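Local coordinates for protein carbonic anhydrase (Porphyridium purpureum, PDB 1DDZ) that probably catalyses the interconversion of carbon dioxide and hydrogencarbonate as a zinc-dependent beta-class carbonic anhydrase, at residues A[38-46]-A[333-341]. Residues are numbered along the deposited sequence; the frame is centred on the assembly and turned at random.
Sequences NIFANNEAW and VPANQIINL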
# COMPACT_ATOMS: atom_id res chain seq x y z
N ASN A 38 33.76 0.17 7.88
CA ASN A 38 34.53 1.25 7.32
C ASN A 38 33.64 2.48 7.10
O ASN A 38 34.15 3.58 6.95
CB ASN A 38 35.31 0.81 6.06
CG ASN A 38 34.50 0.95 4.77
OD1 ASN A 38 35.01 1.48 3.78
ND2 ASN A 38 33.29 0.41 4.75
N ILE A 39 32.32 2.31 7.18
CA ILE A 39 31.43 3.45 7.02
C ILE A 39 31.62 4.45 8.15
O ILE A 39 31.48 5.65 7.96
CB ILE A 39 29.92 3.09 6.88
CG1 ILE A 39 29.39 2.35 8.10
CG2 ILE A 39 29.67 2.35 5.59
CD1 ILE A 39 27.89 2.36 8.17
N PHE A 40 31.95 3.96 9.34
CA PHE A 40 32.17 4.84 10.48
C PHE A 40 33.49 5.58 10.26
O PHE A 40 33.60 6.78 10.46
CB PHE A 40 32.17 4.02 11.76
CG PHE A 40 30.85 3.38 12.04
CD1 PHE A 40 30.68 2.01 11.91
CD2 PHE A 40 29.76 4.16 12.44
CE1 PHE A 40 29.45 1.41 12.15
CE2 PHE A 40 28.53 3.57 12.69
CZ PHE A 40 28.37 2.19 12.55
N ALA A 41 34.48 4.86 9.75
CA ALA A 41 35.77 5.47 9.45
C ALA A 41 35.61 6.54 8.36
O ALA A 41 36.22 7.61 8.42
CB ALA A 41 36.74 4.40 8.98
N ASN A 42 34.78 6.24 7.37
CA ASN A 42 34.55 7.16 6.26
C ASN A 42 33.75 8.35 6.74
O ASN A 42 34.03 9.48 6.37
CB ASN A 42 33.85 6.44 5.11
CG ASN A 42 34.82 5.63 4.28
OD1 ASN A 42 35.97 6.05 4.11
ND2 ASN A 42 34.40 4.48 3.78
N ASN A 43 32.76 8.10 7.58
CA ASN A 43 31.97 9.18 8.14
C ASN A 43 32.87 10.12 8.94
O ASN A 43 32.69 11.33 8.92
CB ASN A 43 30.92 8.62 9.08
CG ASN A 43 30.29 9.70 9.93
OD1 ASN A 43 30.42 9.69 11.15
ND2 ASN A 43 29.62 10.63 9.29
N GLU A 44 33.82 9.54 9.67
CA GLU A 44 34.73 10.32 10.48
C GLU A 44 35.64 11.17 9.59
O GLU A 44 35.79 12.38 9.82
CB GLU A 44 35.54 9.40 11.38
CG GLU A 44 36.44 10.13 12.38
CD GLU A 44 35.69 11.05 13.33
OE1 GLU A 44 36.36 11.79 14.08
OE2 GLU A 44 34.44 11.05 13.35
N ALA A 45 36.24 10.55 8.58
CA ALA A 45 37.10 11.28 7.65
C ALA A 45 36.34 12.51 7.10
O ALA A 45 36.88 13.61 7.04
CB ALA A 45 37.51 10.37 6.51
N TRP A 46 35.08 12.30 6.77
CA TRP A 46 34.22 13.36 6.25
C TRP A 46 34.06 14.48 7.27
O TRP A 46 34.24 15.65 6.93
CB TRP A 46 32.86 12.78 5.87
CG TRP A 46 31.81 13.82 5.62
CD1 TRP A 46 31.74 14.65 4.55
CD2 TRP A 46 30.67 14.11 6.44
NE1 TRP A 46 30.63 15.45 4.65
CE2 TRP A 46 29.95 15.14 5.80
CE3 TRP A 46 30.19 13.61 7.66
CZ2 TRP A 46 28.77 15.67 6.33
CZ3 TRP A 46 29.02 14.14 8.18
CH2 TRP A 46 28.32 15.16 7.52
N VAL A 333 21.40 15.50 5.85
CA VAL A 333 22.68 15.22 5.18
C VAL A 333 22.50 14.13 4.12
O VAL A 333 21.84 13.12 4.39
CB VAL A 333 23.82 14.72 6.10
CG1 VAL A 333 25.12 14.74 5.35
CG2 VAL A 333 23.89 15.59 7.37
N PRO A 334 22.99 14.35 2.89
CA PRO A 334 22.84 13.33 1.85
C PRO A 334 23.57 12.05 2.28
O PRO A 334 24.67 12.11 2.85
CB PRO A 334 23.48 13.97 0.63
CG PRO A 334 23.11 15.40 0.79
CD PRO A 334 23.43 15.63 2.27
N ALA A 335 22.97 10.90 2.00
CA ALA A 335 23.54 9.61 2.37
C ALA A 335 24.98 9.44 1.93
O ALA A 335 25.85 9.10 2.73
CB ALA A 335 22.68 8.48 1.84
N ASN A 336 25.22 9.70 0.65
CA ASN A 336 26.56 9.57 0.09
C ASN A 336 27.54 10.46 0.84
O ASN A 336 28.66 10.05 1.09
CB ASN A 336 26.56 9.90 -1.41
CG ASN A 336 26.45 11.38 -1.69
OD1 ASN A 336 25.38 11.95 -1.62
ND2 ASN A 336 27.57 12.03 -1.96
N GLN A 337 27.09 11.65 1.24
CA GLN A 337 27.95 12.60 1.95
C GLN A 337 28.37 12.13 3.34
O GLN A 337 29.56 12.09 3.66
CB GLN A 337 27.25 13.95 2.08
CG GLN A 337 27.50 14.90 0.93
CD GLN A 337 26.64 16.15 1.01
OE1 GLN A 337 25.90 16.46 0.08
NE2 GLN A 337 26.72 16.87 2.12
N ILE A 338 27.39 11.72 4.13
CA ILE A 338 27.66 11.30 5.49
C ILE A 338 28.65 10.15 5.59
O ILE A 338 29.42 10.09 6.55
CB ILE A 338 26.34 11.07 6.29
CG1 ILE A 338 26.63 11.13 7.78
CG2 ILE A 338 25.67 9.77 5.87
CD1 ILE A 338 25.50 11.67 8.61
N ILE A 339 28.70 9.30 4.58
CA ILE A 339 29.65 8.20 4.59
C ILE A 339 30.79 8.40 3.61
O ILE A 339 31.45 7.45 3.21
CB ILE A 339 29.00 6.82 4.38
CG1 ILE A 339 28.19 6.78 3.08
CG2 ILE A 339 28.17 6.47 5.60
CD1 ILE A 339 27.49 5.43 2.82
N ASN A 340 30.99 9.66 3.22
CA ASN A 340 32.11 10.02 2.36
C ASN A 340 32.22 9.29 1.02
O ASN A 340 33.30 8.83 0.64
CB ASN A 340 33.40 9.81 3.15
CG ASN A 340 34.45 10.85 2.87
OD1 ASN A 340 34.15 12.04 2.73
ND2 ASN A 340 35.72 10.43 2.84
N LEU A 341 31.11 9.21 0.28
CA LEU A 341 31.08 8.54 -1.02
C LEU A 341 30.53 9.46 -2.08
O LEU A 341 29.66 10.28 -1.81
CB LEU A 341 30.18 7.30 -1.00
CG LEU A 341 30.54 6.05 -0.21
CD1 LEU A 341 29.54 4.96 -0.55
CD2 LEU A 341 31.95 5.59 -0.54
O HOH W 1 31.69 4.59 3.48
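The indole of W46 lies over the backbone that closes the short helix 335-338, with the carbonyl oxygen of Q337 3.4 Å above the W46 ring plane and CA of I338 on the same face. CA of I338 makes a CH-pi contact 4.1 Å from the centroid of the six-membered ring of W46. A Schellman motif ends this helix, N340 being its positive-phi C-prime residue, and helix 38-53 packs against this end, which belongs to the second of the chain's two beta-carbonic anhydrase sequence regions. With CG anti to the backbone N (chi1 167°), the indole extends toward V333, just before the helix, where W46 CH2 lies 3.9 Å from V333 CG1; F58 meets the ring edge-to-face. Were W46 replaced by an alanine, the Q337-I338 backbone would probably lose its aromatic cover and V333 CG1 its contact with the indole. One turn earlier, ND2 of N43 donates to O of I338 at 2.8 Å, nearly straight (166°), and also to O of G473, while its OD1 accepts from N of L475, so both ends of the amide are held. I39 CB touches I339 CG2. Beside them, a water accepts from N42 ND2 at 2.7 Å and donates to O of I339 at 2.9 Å.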